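Local structure of putative primosome component (Streptococcus pyogenes serotype M3, 2QGZ) at residues D125-A136 with F292-R300; G154-K165 with T251-L262. The protein probably acts as an ATP-dependent helicase loader of the DnaI type, a P-loop ATPase of the primosome. All coordinates share one frame; numbering follows the deposited sequence.

Overall arrangement
Contacts 1 and 2 illustrate how chemistry follows position in an ATPase core. Contact 2 is buried and joins two inner, neighbouring strands of the parallel sheet, 154-158 and 251-255; its chemistry is aromatic and apolar along the strands and turns polar at the phosphate-binding loop. Contact 1 is only partly buried. It pins the last modelled residues, which run on from the edge strand 289-293, to residues 125-130 and the start of helix 131-146, largely through amide, carboxylate and guanidinium groups. The two meet where strand 289-293 lies beside 154-158, with Phe292 and Leu294 probably hydrogen-bonded to Tyr156 and Tyr158. Along the chain, contact 2 is nested inside the loop that contact 1 closes.

Contact 1: D125-A136 with F292-R300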
loop_
_atom_site.group_PDB
_atom_site.type_symbol
_atom_site.label_atom_id
_atom_site.label_comp_id
_atom_site.label_asym_id
_atom_site.label_seq_id
_atom_site.Cartn_x
_atom_site.Cartn_y
_atom_site.Cartn_z
ATOM N N ASP A 125 -6.136 -14.382 -8.918
ATOM C CA ASP A 125 -4.729 -14.573 -9.284
ATOM C C ASP A 125 -3.833 -14.752 -8.066
ATOM O O ASP A 125 -2.644 -15.027 -8.216
ATOM C CB ASP A 125 -4.194 -13.374 -10.089
ATOM C CG ASP A 125 -4.920 -13.173 -11.412
ATOM O OD1 ASP A 125 -5.068 -14.157 -12.184
ATOM O OD2 ASP A 125 -5.334 -12.021 -11.682
ATOM N N ILE A 126 -4.395 -14.585 -6.872
ATOM C CA ILE A 126 -3.622 -14.701 -5.634
ATOM C C ILE A 126 -3.609 -16.116 -5.054
ATOM O O ILE A 126 -4.661 -16.721 -4.846
ATOM C CB ILE A 126 -4.174 -13.741 -4.545
ATOM C CG1 ILE A 126 -4.203 -12.305 -5.072
ATOM C CG2 ILE A 126 -3.338 -13.844 -3.292
ATOM C CD1 ILE A 126 -2.897 -11.832 -5.707
ATOM N N ASP A 127 -2.420 -16.644 -4.792
ATOM C CA ASP A 127 -2.316 -17.981 -4.221
ATOM C C ASP A 127 -2.522 -17.926 -2.716
ATOM O O ASP A 127 -1.895 -17.122 -2.024
ATOM C CB ASP A 127 -0.942 -18.613 -4.504
ATOM C CG ASP A 127 -0.789 -19.096 -5.954
ATOM O OD1 ASP A 127 -1.748 -19.678 -6.502
ATOM O OD2 ASP A 127 0.300 -18.907 -6.532
ATOM N N VAL A 128 -3.418 -18.774 -2.223
ATOM C CA VAL A 128 -3.710 -18.868 -0.801
ATOM C C VAL A 128 -3.392 -20.313 -0.427
ATOM O O VAL A 128 -4.281 -21.123 -0.182
ATOM C CB VAL A 128 -5.200 -18.559 -0.501
ATOM C CG1 VAL A 128 -5.411 -18.424 0.997
ATOM C CG2 VAL A 128 -5.628 -17.281 -1.214
ATOM N N ASN A 129 -2.101 -20.619 -0.384
ATOM C CA ASN A 129 -1.624 -21.960 -0.084
ATOM C C ASN A 129 -0.671 -22.010 1.120
ATOM O O ASN A 129 0.191 -22.887 1.204
ATOM C CB ASN A 129 -0.932 -22.512 -1.339
ATOM C CG ASN A 129 0.098 -21.538 -1.912
ATOM O OD1 ASN A 129 0.679 -21.771 -2.982
ATOM N ND2 ASN A 129 0.327 -20.440 -1.199
ATOM N N ASN A 130 -0.842 -21.069 2.043
ATOM C CA ASN A 130 -0.022 -20.956 3.255
ATOM C C ASN A 130 -0.914 -20.523 4.391
ATOM O O ASN A 130 -2.020 -20.030 4.175
ATOM C CB ASN A 130 1.030 -19.841 3.129
ATOM C CG ASN A 130 2.254 -20.274 2.397
ATOM O OD1 ASN A 130 3.126 -19.464 2.099
ATOM N ND2 ASN A 130 2.340 -21.566 2.103
ATOM N N ALA A 131 -0.403 -20.664 5.606
ATOM C CA ALA A 131 -1.137 -20.210 6.763
ATOM C C ALA A 131 -1.033 -18.680 6.729
ATOM O O ALA A 131 -2.010 -17.984 7.012
ATOM C CB ALA A 131 -0.515 -20.760 8.038
ATOM N N SER A 132 0.141 -18.161 6.360
ATOM C CA SER A 132 0.342 -16.711 6.302
ATOM C C SER A 132 -0.485 -16.047 5.197
ATOM O O SER A 132 -1.007 -14.946 5.386
ATOM C CB SER A 132 1.814 -16.366 6.083
ATOM O OG SER A 132 2.152 -16.434 4.708
ATOM N N ARG A 133 -0.594 -16.703 4.045
ATOM C CA ARG A 133 -1.368 -16.157 2.940
ATOM C C ARG A 133 -2.858 -16.302 3.231
ATOM O O ARG A 133 -3.669 -15.503 2.777
ATOM C CB ARG A 133 -0.973 -16.842 1.626
ATOM C CG ARG A 133 0.527 -16.683 1.342
ATOM C CD ARG A 133 0.952 -17.152 -0.044
ATOM N NE ARG A 133 0.379 -16.274 -1.048
ATOM C CZ ARG A 133 1.070 -15.418 -1.783
ATOM N NH1 ARG A 133 2.385 -15.319 -1.641
ATOM N NH2 ARG A 133 0.432 -14.645 -2.648
ATOM N N MET A 134 -3.211 -17.310 4.012
ATOM C CA MET A 134 -4.603 -17.529 4.399
ATOM C C MET A 134 -4.994 -16.343 5.277
ATOM O O MET A 134 -6.053 -15.752 5.109
ATOM C CB MET A 134 -4.719 -18.813 5.211
ATOM C CG MET A 134 -5.921 -19.683 4.892
ATOM S SD MET A 134 -5.800 -21.277 5.783
ATOM C CE MET A 134 -4.539 -22.149 4.815
ATOM N N GLU A 135 -4.112 -16.001 6.214
ATOM C CA GLU A 135 -4.337 -14.888 7.129
ATOM C C GLU A 135 -4.386 -13.548 6.393
ATOM O O GLU A 135 -5.338 -12.789 6.553
ATOM C CB GLU A 135 -3.236 -14.858 8.201
ATOM C CG GLU A 135 -3.368 -15.934 9.269
ATOM C CD GLU A 135 -2.162 -15.996 10.213
ATOM O OE1 GLU A 135 -1.083 -16.477 9.792
ATOM O OE2 GLU A 135 -2.289 -15.558 11.380
ATOM N N ALA A 136 -3.370 -13.267 5.578
ATOM C CA ALA A 136 -3.322 -12.015 4.829
ATOM C C ALA A 136 -4.507 -11.879 3.868
ATOM O O ALA A 136 -5.112 -10.817 3.771
ATOM C CB ALA A 136 -2.003 -11.904 4.060
ATOM N N PHE A 292 1.880 -7.890 8.921
ATOM C CA PHE A 292 1.586 -9.260 8.473
ATOM C C PHE A 292 2.808 -9.818 7.759
ATOM O O PHE A 292 3.308 -9.209 6.814
ATOM C CB PHE A 292 0.413 -9.305 7.481
ATOM C CG PHE A 292 -0.949 -9.339 8.122
ATOM C CD1 PHE A 292 -1.481 -8.210 8.735
ATOM C CD2 PHE A 292 -1.711 -10.497 8.084
ATOM C CE1 PHE A 292 -2.760 -8.237 9.304
ATOM C CE2 PHE A 292 -2.985 -10.534 8.647
ATOM C CZ PHE A 292 -3.512 -9.403 9.258
ATOM N N HIS A 293 3.301 -10.965 8.212
ATOM C CA HIS A 293 4.446 -11.584 7.560
ATOM C C HIS A 293 3.895 -12.504 6.478
ATOM O O HIS A 293 3.071 -13.386 6.751
ATOM C CB HIS A 293 5.282 -12.400 8.552
ATOM C CG HIS A 293 6.597 -12.857 7.995
ATOM N ND1 HIS A 293 7.399 -13.779 8.632
ATOM C CD2 HIS A 293 7.257 -12.502 6.866
ATOM C CE1 HIS A 293 8.495 -13.976 7.920
ATOM N NE2 HIS A 293 8.434 -13.213 6.842
ATOM N N LEU A 294 4.340 -12.285 5.247
ATOM C CA LEU A 294 3.887 -13.081 4.122
ATOM C C LEU A 294 5.004 -13.994 3.624
ATOM O O LEU A 294 6.146 -13.567 3.467
ATOM C CB LEU A 294 3.433 -12.158 2.991
ATOM C CG LEU A 294 2.589 -12.810 1.898
ATOM C CD1 LEU A 294 1.215 -13.117 2.471
ATOM C CD2 LEU A 294 2.457 -11.872 0.698
ATOM N N GLU A 295 4.679 -15.254 3.378
ATOM C CA GLU A 295 5.670 -16.199 2.879
ATOM C C GLU A 295 5.153 -16.946 1.658
ATOM O O GLU A 295 3.941 -17.105 1.470
ATOM C CB GLU A 295 6.056 -17.201 3.972
ATOM C CG GLU A 295 6.447 -16.529 5.281
ATOM C CD GLU A 295 7.076 -17.484 6.278
ATOM O OE1 GLU A 295 8.287 -17.783 6.145
ATOM O OE2 GLU A 295 6.353 -17.942 7.192
ATOM N N GLY A 296 6.087 -17.395 0.824
ATOM C CA GLY A 296 5.721 -18.142 -0.363
ATOM C C GLY A 296 5.472 -17.267 -1.571
ATOM O O GLY A 296 4.782 -16.256 -1.491
ATOM N N ALA A 297 6.041 -17.660 -2.700
ATOM C CA ALA A 297 5.867 -16.911 -3.932
ATOM C C ALA A 297 4.480 -17.179 -4.503
ATOM O O ALA A 297 3.793 -18.124 -4.113
ATOM C CB ALA A 297 6.937 -17.316 -4.954
ATOM N N ASN A 298 4.082 -16.331 -5.439
ATOM C CA ASN A 298 2.800 -16.447 -6.101
ATOM C C ASN A 298 3.126 -16.977 -7.488
ATOM O O ASN A 298 4.210 -16.717 -8.000
ATOM C CB ASN A 298 2.160 -15.068 -6.229
ATOM C CG ASN A 298 0.659 -15.139 -6.386
ATOM O OD1 ASN A 298 -0.072 -15.138 -5.402
ATOM N ND2 ASN A 298 0.190 -15.214 -7.628
ATOM N N ARG A 299 2.219 -17.719 -8.105
ATOM C CA ARG A 299 2.512 -18.197 -9.444
ATOM C C ARG A 299 2.435 -17.049 -10.449
ATOM O O ARG A 299 2.041 -15.930 -10.095
ATOM C CB ARG A 299 1.576 -19.343 -9.853
ATOM C CG ARG A 299 0.084 -19.152 -9.618
ATOM C CD ARG A 299 -0.543 -18.177 -10.596
ATOM N NE ARG A 299 -1.976 -18.419 -10.818
ATOM C CZ ARG A 299 -2.909 -18.454 -9.867
ATOM N NH1 ARG A 299 -2.591 -18.274 -8.591
ATOM N NH2 ARG A 299 -4.178 -18.643 -10.199
ATOM N N ARG A 300 2.849 -17.354 -11.680
ATOM C CA ARG A 300 2.881 -16.458 -12.839
ATOM C C ARG A 300 4.292 -16.132 -13.307
ATOM O O ARG A 300 4.953 -15.292 -12.662
ATOM C CB ARG A 300 2.129 -15.162 -12.583
ATOM C CG ARG A 300 0.638 -15.288 -12.690
ATOM C CD ARG A 300 0.053 -13.888 -12.775
ATOM N NE ARG A 300 0.641 -13.185 -13.905
ATOM C CZ ARG A 300 0.476 -13.568 -15.168
ATOM N NH1 ARG A 300 -0.270 -14.636 -15.454
ATOM N NH2 ARG A 300 1.088 -12.910 -16.146
HETATM O O HOH W 1 2.083 -20.556 -4.924
HETATM O O HOH W 2 3.067 -19.553 -1.981
HETATM O O HOH W 3 0.284 -12.875 6.888
#
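Asp127 grips Arg299 with both carboxylate oxygens: OD1 forms a salt bridge to Arg299 NH1 at 2.7 Å, while OD2 accepts the backbone N of Arg299 at 2.8 Å, met nearly along the C-O axis. The carboxylate and guanidinium planes are nearly parallel, 19° apart, and the arginine reaches this position through a bend at chi2. Next to this pair the Asn298 amide works in two directions. Its OD1 takes the Asp127 N-H at 2.9 Å in a practically straight bond, and its ND2 gives an in-plane bond to Asp125 O, also at 2.9 Å, so the side-chain amide stands in for a backbone partner and its rotation is fixed. Arg133 reaches the same loop from the helix, its NE bonding to Asp127 O at 2.6 Å and its NH1 to Ile163 O of the phosphate-binding loop.

Further along, Glu295 N donates to Ser132 OG (3.1 Å), and a water bridges Ser132 O and His293 O. Packing takes over last: Leu294, with CG anti to its N (chi1 -164°), sets CD1 3.8 Å from both Ala136 CB and Arg133 CG, and Phe292 lies against Ala136. Beyond the contact, Ile126 rests on Ala171 and Leu294 on Lys165, both of helix 165-179, while the His293 ring stacks on Tyr158 of strand 154-158.

Contact 2: G154-K165 with T251-L262; sequences GLYLYGDMGIGK and TFFTSNYSFADL. With PO4 (phosphate ion), chain B.
The Tyr156 ring fills the centre, with Phe259 CE1 over one face, 3.4 Å from Tyr156 CG; the two rings lie obliquely, their planes at 47°. With CG anti to the backbone N (chi1 177°), Tyr156 crosses Phe253 CB and brings its hydroxyl to Leu262 CD2 and to Tyr257 O, donating to the latter at 2.7 Å from above the carbonyl plane. On the opposite face of the sheet Gly154 CA sits over the Phe252 ring, 3.6 Å from its centroid, while Ser258 CB lies over the Tyr158 ring on the Tyr156 side.

Strands 154-158 and 251-255 run parallel, joined by backbone bonds from Phe253 N-Leu155 O to Gly159 N-Ser255 O. This pairing is expected of an AAA+ type P-loop ATPase: the Walker A strand lies beside the strand leading to the probable sensor 1 residue, here Asn256.

Lys165 curls back, bent at chi3 and chi4, and its NZ bonds Asp160 O and, also at 2.9 Å, O3 of a phosphate ion, probably from the crystallisation liquor, held where a nucleotide phosphate would be expected. O3 also accepts Lys165 N (2.7 Å), and O2 accepts Gly162 N. Asn256 OD1 takes a proton from a water that weakly meets Lys165 NZ.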
loop_
_atom_site.group_PDB
_atom_site.type_symbol
_atom_site.label_atom_id
_atom_site.label_comp_id
_atom_site.label_asym_id
_atom_site.label_seq_id
_atom_site.Cartn_x
_atom_site.Cartn_y
_atom_site.Cartn_z
ATOM N N GLY A 154 -5.137 -0.225 7.609
ATOM C CA GLY A 154 -4.619 -0.896 6.437
ATOM C C GLY A 154 -3.711 -2.026 6.862
ATOM O O GLY A 154 -3.709 -2.430 8.021
ATOM N N LEU A 155 -2.932 -2.539 5.925
ATOM C CA LEU A 155 -2.010 -3.621 6.221
ATOM C C LEU A 155 -0.569 -3.269 5.874
ATOM O O LEU A 155 -0.306 -2.537 4.923
ATOM C CB LEU A 155 -2.402 -4.887 5.453
ATOM C CG LEU A 155 -3.514 -5.788 5.996
ATOM C CD1 LEU A 155 -4.858 -5.074 5.960
ATOM C CD2 LEU A 155 -3.575 -7.044 5.143
ATOM N N TYR A 156 0.355 -3.781 6.672
ATOM C CA TYR A 156 1.780 -3.603 6.439
ATOM C C TYR A 156 2.242 -5.031 6.120
ATOM O O TYR A 156 2.367 -5.871 7.019
ATOM C CB TYR A 156 2.469 -3.059 7.699
ATOM C CG TYR A 156 3.982 -2.891 7.589
ATOM C CD1 TYR A 156 4.843 -3.970 7.803
ATOM C CD2 TYR A 156 4.550 -1.647 7.290
ATOM C CE1 TYR A 156 6.222 -3.817 7.732
ATOM C CE2 TYR A 156 5.927 -1.483 7.212
ATOM C CZ TYR A 156 6.759 -2.573 7.437
ATOM O OH TYR A 156 8.129 -2.423 7.380
ATOM N N LEU A 157 2.436 -5.311 4.832
ATOM C CA LEU A 157 2.856 -6.633 4.370
ATOM C C LEU A 157 4.343 -6.694 4.126
ATOM O O LEU A 157 4.869 -5.976 3.276
ATOM C CB LEU A 157 2.168 -7.005 3.049
ATOM C CG LEU A 157 0.722 -7.473 3.057
ATOM C CD1 LEU A 157 0.285 -7.787 1.634
ATOM C CD2 LEU A 157 0.604 -8.703 3.925
ATOM N N TYR A 158 5.030 -7.568 4.836
ATOM C CA TYR A 158 6.453 -7.668 4.608
ATOM C C TYR A 158 6.883 -9.118 4.406
ATOM O O TYR A 158 6.240 -10.046 4.899
ATOM C CB TYR A 158 7.206 -7.018 5.771
ATOM C CG TYR A 158 7.348 -7.888 6.991
ATOM C CD1 TYR A 158 8.466 -8.707 7.154
ATOM C CD2 TYR A 158 6.376 -7.889 7.989
ATOM C CE1 TYR A 158 8.616 -9.507 8.281
ATOM C CE2 TYR A 158 6.514 -8.683 9.119
ATOM C CZ TYR A 158 7.639 -9.493 9.256
ATOM O OH TYR A 158 7.784 -10.304 10.356
ATOM N N GLY A 159 7.975 -9.297 3.671
ATOM C CA GLY A 159 8.488 -10.628 3.396
ATOM C C GLY A 159 9.528 -10.542 2.293
ATOM O O GLY A 159 9.879 -9.442 1.854
ATOM N N ASP A 160 10.017 -11.691 1.841
ATOM C CA ASP A 160 11.024 -11.717 0.795
ATOM C C ASP A 160 10.585 -10.986 -0.469
ATOM O O ASP A 160 9.396 -10.776 -0.715
ATOM C CB ASP A 160 11.407 -13.163 0.454
ATOM C CG ASP A 160 11.968 -13.918 1.653
ATOM O OD1 ASP A 160 12.198 -13.289 2.714
ATOM O OD2 ASP A 160 12.183 -15.146 1.528
ATOM N N MET A 161 11.572 -10.608 -1.269
ATOM C CA MET A 161 11.347 -9.882 -2.499
ATOM C C MET A 161 10.768 -10.791 -3.587
ATOM O O MET A 161 11.169 -11.952 -3.724
ATOM C CB MET A 161 12.678 -9.275 -2.948
ATOM C CG MET A 161 12.584 -8.233 -4.051
ATOM S SD MET A 161 14.206 -7.451 -4.361
ATOM C CE MET A 161 14.903 -8.613 -5.569
ATOM N N GLY A 162 9.802 -10.266 -4.335
ATOM C CA GLY A 162 9.199 -11.026 -5.415
ATOM C C GLY A 162 8.171 -12.105 -5.113
ATOM O O GLY A 162 7.828 -12.857 -6.018
ATOM N N ILE A 163 7.661 -12.195 -3.884
ATOM C CA ILE A 163 6.664 -13.224 -3.569
ATOM C C ILE A 163 5.209 -12.829 -3.831
ATOM O O ILE A 163 4.308 -13.642 -3.661
ATOM C CB ILE A 163 6.784 -13.717 -2.098
ATOM C CG1 ILE A 163 6.447 -12.579 -1.130
ATOM C CG2 ILE A 163 8.194 -14.247 -1.838
ATOM C CD1 ILE A 163 6.469 -12.995 0.340
ATOM N N GLY A 164 4.979 -11.591 -4.253
ATOM C CA GLY A 164 3.623 -11.155 -4.546
ATOM C C GLY A 164 2.940 -10.300 -3.482
ATOM O O GLY A 164 1.715 -10.213 -3.450
ATOM N N LYS A 165 3.707 -9.653 -2.611
ATOM C CA LYS A 165 3.078 -8.831 -1.586
ATOM C C LYS A 165 2.324 -7.680 -2.232
ATOM O O LYS A 165 1.191 -7.390 -1.857
ATOM C CB LYS A 165 4.123 -8.315 -0.595
ATOM C CG LYS A 165 4.735 -9.432 0.257
ATOM C CD LYS A 165 5.655 -8.890 1.338
ATOM C CE LYS A 165 6.719 -7.961 0.760
ATOM N NZ LYS A 165 7.561 -8.613 -0.303
ATOM N N THR A 251 -4.311 3.315 4.880
ATOM C CA THR A 251 -3.007 3.342 4.241
ATOM C C THR A 251 -2.332 1.991 4.387
ATOM O O THR A 251 -2.258 1.443 5.486
ATOM C CB THR A 251 -2.150 4.428 4.892
ATOM O OG1 THR A 251 -2.890 5.658 4.888
ATOM C CG2 THR A 251 -0.836 4.611 4.146
ATOM N N PHE A 252 -1.858 1.444 3.273
ATOM C CA PHE A 252 -1.191 0.147 3.288
ATOM C C PHE A 252 0.283 0.305 2.924
ATOM O O PHE A 252 0.691 1.345 2.423
ATOM C CB PHE A 252 -1.849 -0.802 2.284
ATOM C CG PHE A 252 -3.294 -1.097 2.573
ATOM C CD1 PHE A 252 -4.254 -0.092 2.505
ATOM C CD2 PHE A 252 -3.698 -2.390 2.904
ATOM C CE1 PHE A 252 -5.602 -0.371 2.763
ATOM C CE2 PHE A 252 -5.040 -2.680 3.164
ATOM C CZ PHE A 252 -5.996 -1.671 3.094
ATOM N N PHE A 253 1.078 -0.729 3.182
ATOM C CA PHE A 253 2.501 -0.713 2.863
ATOM C C PHE A 253 2.969 -2.128 2.552
ATOM O O PHE A 253 2.319 -3.100 2.925
ATOM C CB PHE A 253 3.355 -0.240 4.052
ATOM C CG PHE A 253 2.871 1.008 4.726
ATOM C CD1 PHE A 253 1.800 0.965 5.617
ATOM C CD2 PHE A 253 3.527 2.225 4.512
ATOM C CE1 PHE A 253 1.387 2.119 6.298
ATOM C CE2 PHE A 253 3.124 3.392 5.186
ATOM C CZ PHE A 253 2.051 3.336 6.084
ATOM N N THR A 254 4.099 -2.237 1.868
ATOM C CA THR A 254 4.719 -3.533 1.601
ATOM C C THR A 254 6.190 -3.247 1.902
ATOM O O THR A 254 6.663 -2.121 1.719
ATOM C CB THR A 254 4.610 -3.993 0.133
ATOM O OG1 THR A 254 5.332 -3.090 -0.696
ATOM C CG2 THR A 254 3.160 -4.051 -0.322
ATOM N N SER A 255 6.926 -4.247 2.355
ATOM C CA SER A 255 8.323 -4.014 2.676
ATOM C C SER A 255 9.092 -5.327 2.811
ATOM O O SER A 255 8.496 -6.395 2.927
ATOM C CB SER A 255 8.401 -3.219 3.990
ATOM O OG SER A 255 9.738 -2.963 4.378
ATOM N N ASN A 256 10.420 -5.239 2.779
ATOM C CA ASN A 256 11.266 -6.416 2.945
ATOM C C ASN A 256 11.564 -6.568 4.436
ATOM O O ASN A 256 12.056 -7.609 4.875
ATOM C CB ASN A 256 12.582 -6.258 2.182
ATOM C CG ASN A 256 12.391 -6.251 0.682
ATOM O OD1 ASN A 256 11.804 -7.170 0.119
ATOM N ND2 ASN A 256 12.895 -5.216 0.023
ATOM N N TYR A 257 11.237 -5.533 5.209
ATOM C CA TYR A 257 11.498 -5.525 6.644
ATOM C C TYR A 257 10.241 -5.437 7.492
ATOM O O TYR A 257 9.250 -4.831 7.093
ATOM C CB TYR A 257 12.386 -4.328 7.010
ATOM C CG TYR A 257 13.578 -4.120 6.103
ATOM C CD1 TYR A 257 14.677 -4.988 6.141
ATOM C CD2 TYR A 257 13.601 -3.064 5.190
ATOM C CE1 TYR A 257 15.768 -4.803 5.288
ATOM C CE2 TYR A 257 14.684 -2.874 4.334
ATOM C CZ TYR A 257 15.761 -3.746 4.388
ATOM O OH TYR A 257 16.821 -3.562 3.530
ATOM N N SER A 258 10.302 -6.030 8.679
ATOM C CA SER A 258 9.198 -5.994 9.629
ATOM C C SER A 258 9.273 -4.615 10.277
ATOM O O SER A 258 10.181 -3.842 9.970
ATOM C CB SER A 258 9.398 -7.056 10.705
ATOM O OG SER A 258 10.545 -6.758 11.490
ATOM N N PHE A 259 8.334 -4.306 11.169
ATOM C CA PHE A 259 8.340 -3.013 11.845
ATOM C C PHE A 259 9.689 -2.759 12.496
ATOM O O PHE A 259 10.386 -1.799 12.160
ATOM C CB PHE A 259 7.264 -2.949 12.928
ATOM C CG PHE A 259 5.890 -2.653 12.409
ATOM C CD1 PHE A 259 5.714 -1.953 11.215
ATOM C CD2 PHE A 259 4.769 -3.035 13.135
ATOM C CE1 PHE A 259 4.442 -1.638 10.758
ATOM C CE2 PHE A 259 3.495 -2.727 12.687
ATOM C CZ PHE A 259 3.331 -2.025 11.496
ATOM N N ALA A 260 10.051 -3.641 13.423
ATOM C CA ALA A 260 11.301 -3.537 14.162
ATOM C C ALA A 260 12.532 -3.413 13.273
ATOM O O ALA A 260 13.424 -2.622 13.564
ATOM C CB ALA A 260 11.444 -4.732 15.089
ATOM N N ASP A 261 12.581 -4.195 12.199
ATOM C CA ASP A 261 13.715 -4.156 11.278
ATOM C C ASP A 261 13.721 -2.892 10.424
ATOM O O ASP A 261 14.784 -2.393 10.049
ATOM C CB ASP A 261 13.707 -5.382 10.350
ATOM C CG ASP A 261 14.468 -6.575 10.928
ATOM O OD1 ASP A 261 14.054 -7.120 11.979
ATOM O OD2 ASP A 261 15.487 -6.972 10.316
ATOM N N LEU A 262 12.536 -2.381 10.102
ATOM C CA LEU A 262 12.441 -1.179 9.281
ATOM C C LEU A 262 12.971 0.015 10.053
ATOM O O LEU A 262 13.691 0.851 9.510
ATOM C CB LEU A 262 10.993 -0.907 8.870
ATOM C CG LEU A 262 10.821 0.393 8.079
ATOM C CD1 LEU A 262 11.669 0.335 6.812
ATOM C CD2 LEU A 262 9.353 0.620 7.752
HETATM P P PO4 B . 6.499 -7.981 -3.866
HETATM O O1 PO4 B . 6.197 -6.707 -3.150
HETATM O O2 PO4 B . 7.913 -7.948 -4.357
HETATM O O3 PO4 B . 6.333 -9.146 -2.922
HETATM O O4 PO4 B . 5.566 -8.132 -5.008
HETATM O O HOH W 4 9.937 -6.428 -1.519
#